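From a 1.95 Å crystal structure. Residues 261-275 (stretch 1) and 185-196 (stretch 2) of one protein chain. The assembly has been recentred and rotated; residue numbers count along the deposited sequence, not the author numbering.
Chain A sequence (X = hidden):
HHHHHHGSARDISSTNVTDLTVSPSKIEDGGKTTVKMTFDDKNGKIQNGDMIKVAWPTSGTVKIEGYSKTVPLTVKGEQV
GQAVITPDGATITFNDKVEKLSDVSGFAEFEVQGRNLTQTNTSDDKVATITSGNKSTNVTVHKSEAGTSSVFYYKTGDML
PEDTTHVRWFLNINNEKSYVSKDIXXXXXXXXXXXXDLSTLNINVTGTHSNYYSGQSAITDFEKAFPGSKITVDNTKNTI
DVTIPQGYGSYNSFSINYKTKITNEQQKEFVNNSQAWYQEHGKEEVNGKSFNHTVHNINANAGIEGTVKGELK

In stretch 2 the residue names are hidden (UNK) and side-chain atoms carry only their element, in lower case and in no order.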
# COMPACT_ATOMS: atom_id res chain seq x y z
N LYS A 261 3.39 -11.32 5.12
CA LYS A 261 4.50 -11.34 4.17
C LYS A 261 4.09 -12.01 2.86
O LYS A 261 3.58 -13.14 2.86
CB LYS A 261 5.72 -12.06 4.78
CG LYS A 261 6.95 -12.13 3.88
CD LYS A 261 7.72 -10.81 3.84
CE LYS A 261 8.96 -10.92 2.97
NZ LYS A 261 9.74 -9.65 2.96
N ILE A 262 4.30 -11.31 1.75
CA ILE A 262 3.95 -11.81 0.42
C ILE A 262 4.91 -12.91 -0.03
O ILE A 262 6.12 -12.70 -0.10
CB ILE A 262 3.89 -10.66 -0.63
CG1 ILE A 262 2.72 -9.73 -0.33
CG2 ILE A 262 3.80 -11.22 -2.05
CD1 ILE A 262 2.73 -8.43 -1.11
N THR A 263 4.35 -14.08 -0.32
CA THR A 263 5.12 -15.22 -0.83
C THR A 263 4.99 -15.34 -2.35
O THR A 263 5.94 -15.76 -3.02
CB THR A 263 4.70 -16.55 -0.17
OG1 THR A 263 3.29 -16.73 -0.29
CG2 THR A 263 5.09 -16.57 1.31
N ASN A 264 3.82 -14.97 -2.87
CA ASN A 264 3.57 -14.98 -4.31
C ASN A 264 3.61 -13.57 -4.89
O ASN A 264 2.66 -12.80 -4.76
CB ASN A 264 2.22 -15.66 -4.61
CG ASN A 264 2.07 -16.05 -6.07
OD1 ASN A 264 3.02 -16.01 -6.85
ND2 ASN A 264 0.86 -16.44 -6.45
N GLU A 265 4.74 -13.24 -5.52
CA GLU A 265 4.99 -11.90 -6.06
C GLU A 265 4.09 -11.56 -7.25
O GLU A 265 3.68 -10.40 -7.41
CB GLU A 265 6.46 -11.74 -6.46
CG GLU A 265 7.43 -11.68 -5.29
CD GLU A 265 8.88 -11.50 -5.73
OE1 GLU A 265 9.31 -12.18 -6.69
OE2 GLU A 265 9.58 -10.68 -5.12
N GLN A 266 3.78 -12.56 -8.07
CA GLN A 266 2.98 -12.37 -9.28
C GLN A 266 1.47 -12.36 -9.04
O GLN A 266 0.70 -12.09 -9.97
CB GLN A 266 3.35 -13.43 -10.34
CG GLN A 266 4.50 -13.03 -11.26
CD GLN A 266 5.84 -12.91 -10.56
OE1 GLN A 266 6.22 -13.78 -9.77
NE2 GLN A 266 6.56 -11.83 -10.84
N GLN A 267 1.06 -12.64 -7.81
CA GLN A 267 -0.36 -12.65 -7.44
C GLN A 267 -0.94 -11.23 -7.46
O GLN A 267 -0.36 -10.31 -6.88
CB GLN A 267 -0.56 -13.30 -6.07
CG GLN A 267 -2.01 -13.62 -5.73
CD GLN A 267 -2.14 -14.58 -4.56
OE1 GLN A 267 -1.58 -15.67 -4.57
NE2 GLN A 267 -2.90 -14.17 -3.55
N LYS A 268 -2.07 -11.08 -8.14
CA LYS A 268 -2.70 -9.77 -8.34
C LYS A 268 -3.53 -9.32 -7.14
O LYS A 268 -3.56 -8.13 -6.82
CB LYS A 268 -3.57 -9.78 -9.60
CG LYS A 268 -2.79 -9.87 -10.90
CD LYS A 268 -3.72 -9.89 -12.10
CE LYS A 268 -2.95 -9.99 -13.41
NZ LYS A 268 -3.85 -10.01 -14.59
N GLU A 269 -4.21 -10.26 -6.49
CA GLU A 269 -5.10 -9.96 -5.37
C GLU A 269 -4.75 -10.74 -4.11
O GLU A 269 -4.51 -11.95 -4.17
CB GLU A 269 -6.56 -10.21 -5.76
CG GLU A 269 -7.15 -9.19 -6.73
CD GLU A 269 -8.61 -9.45 -7.06
OE1 GLU A 269 -9.23 -10.33 -6.43
OE2 GLU A 269 -9.15 -8.75 -7.94
N PHE A 270 -4.73 -10.05 -2.98
CA PHE A 270 -4.52 -10.68 -1.68
C PHE A 270 -5.79 -10.56 -0.84
O PHE A 270 -6.21 -9.47 -0.48
CB PHE A 270 -3.32 -10.05 -0.96
CG PHE A 270 -2.02 -10.21 -1.70
CD1 PHE A 270 -1.29 -11.40 -1.61
CD2 PHE A 270 -1.52 -9.18 -2.49
CE1 PHE A 270 -0.09 -11.55 -2.30
CE2 PHE A 270 -0.32 -9.33 -3.18
CZ PHE A 270 0.39 -10.51 -3.09
N VAL A 271 -6.39 -11.72 -0.56
CA VAL A 271 -7.70 -11.77 0.09
C VAL A 271 -7.60 -12.21 1.55
O VAL A 271 -6.79 -13.07 1.89
CB VAL A 271 -8.67 -12.73 -0.67
CG1 VAL A 271 -10.11 -12.50 -0.24
CG2 VAL A 271 -8.54 -12.55 -2.18
N ASN A 272 -8.43 -11.60 2.39
CA ASN A 272 -8.58 -12.01 3.78
C ASN A 272 -10.07 -12.13 4.11
O ASN A 272 -10.85 -11.22 3.81
CB ASN A 272 -7.88 -11.02 4.71
CG ASN A 272 -7.90 -11.45 6.17
OD1 ASN A 272 -7.97 -10.62 7.07
ND2 ASN A 272 -7.82 -12.76 6.41
N ASN A 273 -10.45 -13.25 4.71
CA ASN A 273 -11.85 -13.53 5.02
C ASN A 273 -12.10 -13.66 6.52
O ASN A 273 -11.25 -14.15 7.26
CB ASN A 273 -12.31 -14.81 4.30
CG ASN A 273 -12.21 -14.70 2.79
OD1 ASN A 273 -12.39 -13.62 2.21
ND2 ASN A 273 -11.94 -15.82 2.13
N SER A 274 -13.28 -13.21 6.96
CA SER A 274 -13.65 -13.28 8.38
C SER A 274 -15.16 -13.41 8.59
O SER A 274 -15.96 -12.85 7.83
CB SER A 274 -13.12 -12.06 9.14
OG SER A 274 -13.70 -10.86 8.66
N GLN A 275 -15.53 -14.15 9.63
CA GLN A 275 -16.93 -14.33 10.02
C GLN A 275 -17.14 -13.80 11.44
O GLN A 275 -16.27 -13.96 12.30
CB GLN A 275 -17.35 -15.80 9.94
CG GLN A 275 -17.29 -16.41 8.54
CD GLN A 275 -15.91 -16.91 8.15
OE1 GLN A 275 -15.22 -17.55 8.95
NE2 GLN A 275 -15.50 -16.61 6.92
N UNK A 185 -17.34 -13.12 18.78
CA UNK A 185 -16.52 -14.16 18.17
C UNK A 185 -16.17 -13.81 16.73
O UNK A 185 -17.06 -13.63 15.89
c UNK A 185 -16.23 -16.66 17.88
o UNK A 185 -17.71 -15.77 19.56
c UNK A 185 -17.21 -15.54 18.24
N UNK A 186 -14.87 -13.72 16.44
CA UNK A 186 -14.38 -13.42 15.10
C UNK A 186 -13.49 -14.57 14.61
O UNK A 186 -12.50 -14.91 15.25
c UNK A 186 -13.58 -12.08 15.05
c UNK A 186 -14.33 -10.94 15.77
c UNK A 186 -13.22 -11.71 13.60
c UNK A 186 -15.67 -10.54 15.15
N UNK A 187 -13.86 -15.15 13.47
CA UNK A 187 -13.09 -16.23 12.86
C UNK A 187 -12.47 -15.78 11.54
O UNK A 187 -13.13 -15.78 10.50
n UNK A 187 -16.15 -21.49 14.71
c UNK A 187 -13.95 -17.48 12.67
c UNK A 187 -14.31 -18.20 13.96
c UNK A 187 -15.04 -19.51 13.68
c UNK A 187 -15.43 -20.21 14.97
N UNK A 188 -11.19 -15.41 11.60
CA UNK A 188 -10.47 -14.88 10.44
C UNK A 188 -9.68 -15.97 9.72
O UNK A 188 -9.08 -16.84 10.35
o UNK A 188 -9.42 -11.86 9.41
c UNK A 188 -8.95 -12.98 9.69
c UNK A 188 -9.54 -13.74 10.87
o UNK A 188 -8.01 -13.50 9.06
N UNK A 189 -9.69 -15.91 8.39
CA UNK A 189 -8.93 -16.83 7.54
C UNK A 189 -8.15 -16.05 6.49
O UNK A 189 -8.74 -15.33 5.68
c UNK A 189 -12.03 -18.06 8.15
c UNK A 189 -10.71 -18.71 7.79
n UNK A 189 -12.50 -18.31 9.37
o UNK A 189 -12.63 -17.34 7.35
c UNK A 189 -9.85 -17.85 6.85
N UNK A 190 -6.83 -16.19 6.51
CA UNK A 190 -5.96 -15.52 5.55
C UNK A 190 -5.70 -16.46 4.37
O UNK A 190 -5.21 -17.57 4.55
c UNK A 190 -4.63 -15.06 6.19
c UNK A 190 -4.89 -14.34 7.52
c UNK A 190 -3.71 -14.33 8.47
c UNK A 190 -3.86 -14.15 5.23
N UNK A 191 -6.03 -15.99 3.17
CA UNK A 191 -5.95 -16.80 1.95
C UNK A 191 -4.51 -16.97 1.45
O UNK A 191 -3.58 -16.39 2.00
n UNK A 191 -8.96 -18.37 0.85
c UNK A 191 -8.99 -17.34 1.70
c UNK A 191 -6.85 -16.23 0.85
o UNK A 191 -9.53 -17.42 2.80
c UNK A 191 -8.32 -16.05 1.25
N UNK A 192 -4.35 -17.77 0.40
CA UNK A 192 -3.04 -18.10 -0.16
C UNK A 192 -2.31 -16.94 -0.81
O UNK A 192 -2.92 -15.93 -1.17
N UNK A 193 -1.00 -17.11 -0.98
CA UNK A 193 -0.15 -16.08 -1.57
C UNK A 193 0.50 -15.16 -0.55
O UNK A 193 1.25 -14.25 -0.91
N UNK A 194 0.22 -15.42 0.73
CA UNK A 194 0.74 -14.61 1.83
C UNK A 194 0.88 -15.41 3.12
O UNK A 194 0.12 -16.36 3.36
n UNK A 194 -2.07 -11.30 2.55
c UNK A 194 -0.14 -13.37 2.06
c UNK A 194 -2.53 -12.47 2.11
o UNK A 194 -3.63 -12.58 1.58
c UNK A 194 -1.62 -13.68 2.29
N UNK A 195 1.86 -15.04 3.94
CA UNK A 195 2.10 -15.70 5.22
C UNK A 195 2.06 -14.70 6.38
O UNK A 195 2.72 -13.66 6.33
o UNK A 195 2.34 -19.00 6.17
c UNK A 195 3.44 -16.45 5.20
c UNK A 195 3.83 -17.15 6.51
n UNK A 195 2.51 -18.19 8.26
c UNK A 195 2.82 -18.19 6.97
N UNK A 196 1.28 -15.03 7.41
CA UNK A 196 1.09 -14.17 8.57
C UNK A 196 2.36 -14.03 9.41
O UNK A 196 3.01 -15.03 9.76
c UNK A 196 -0.61 -12.74 10.95
c UNK A 196 -0.06 -14.70 9.43
c UNK A 196 -1.36 -15.05 11.54
c UNK A 196 -0.27 -14.22 10.88
O HOH W 1 -12.81 -18.22 4.20
O HOH W 2 -4.98 -14.08 -1.18

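Position 185 has three side-chain atoms: one carbon carries an oxygen and a second carbon. Its CB, the side-chain atom nearest to stretch 1, is 6.2 Å from Gln275 O. The branch with one oxygen makes it Thr185.

Position 186 has four carbons, forked at the first, with one arm two carbons long. Its CA makes a CA-H...O contact with Gln275 O at 3.4 Å. Valine would lack the longer arm, so this is Ile186.

Position 187 has four carbons in a row ending in nitrogen. Its backbone N donates to Gln275 O at 2.9 Å, and Gln275 N donates to its O at 3.0 Å. The unbranched chain leads away from stretch 1. This is Lys187.

Position 188 has two carbons, the second carrying two oxygens. One oxygen accepts a hydrogen bond of 2.8 Å from Asn272 ND2. The short carboxylate identifies Asp188. The bonded oxygen is OD1. Asp188 OD2 lies 3.0 Å from Asn272 OD1, and these two acceptors do not bond.

Position 189 has three carbons, the third carrying one oxygen and one nitrogen. The nitrogen donates to Gln275 OE1 at 2.9 Å. The oxygen accepts from Gln275 NE2 at 3.0 Å. This paired amide fits Gln189. Its backbone pairs with Asn273: Gln189 N to Asn273 O is 2.6 Å, and Asn273 N to Gln189 O is 2.9 Å. Water 1 links Gln189 OE1 to Asn273 ND2.

Position 190 again has four carbons forked at the first, with one two-carbon arm. A side-chain carbon lies 3.5 Å from Asn272 ND2. This is Ile190, and that carbon is CG1.

Position 191 has three carbons, the third with one oxygen and one nitrogen. The oxygen is 3.0 Å from Asn273 ND2. Its backbone N donates to Val271 O at 3.3 Å. This is Gln191.

Position 192 has no side-chain atoms. Its O accepts from Gln267 NE2 at 3.0 Å. It is Gly192.

Position 193 also has none. Its phi is 94°, and an ideal CB would fall 2.2 Å from Gln267 OE1, a clash. Its O accepts from Thr263 N at 3.2 Å and lies at the edge of the Phe270 ring. This is Gly193.

Position 194 has three carbons, the third with one oxygen and one nitrogen. The side chain reaches Phe270 and Val271. It is Gln194, though the amide is probably turned over in the model.

Position 195 has the same atom set, but its end leads away from stretch 1. Its N donates to Lys261 O at 2.8 Å, and Lys261 N donates to its O at 2.7 Å. It is Gln195.

Position 196 has four carbons, forked at the second. It makes no contact with stretch 1. It is Leu196.

The contact is built on antiparallel strand pairing at both ends of stretch 2. Side chains extend it: Asn272 with Asp188 on one face, Gln275 with Gln189 on the other. Between the paired segments, the glycine turn leaves room for Gln267. Water 2 joins Gly192 O to Val271 N.

Stretch 2, residues 185-196: TIKDQIQGGQQL
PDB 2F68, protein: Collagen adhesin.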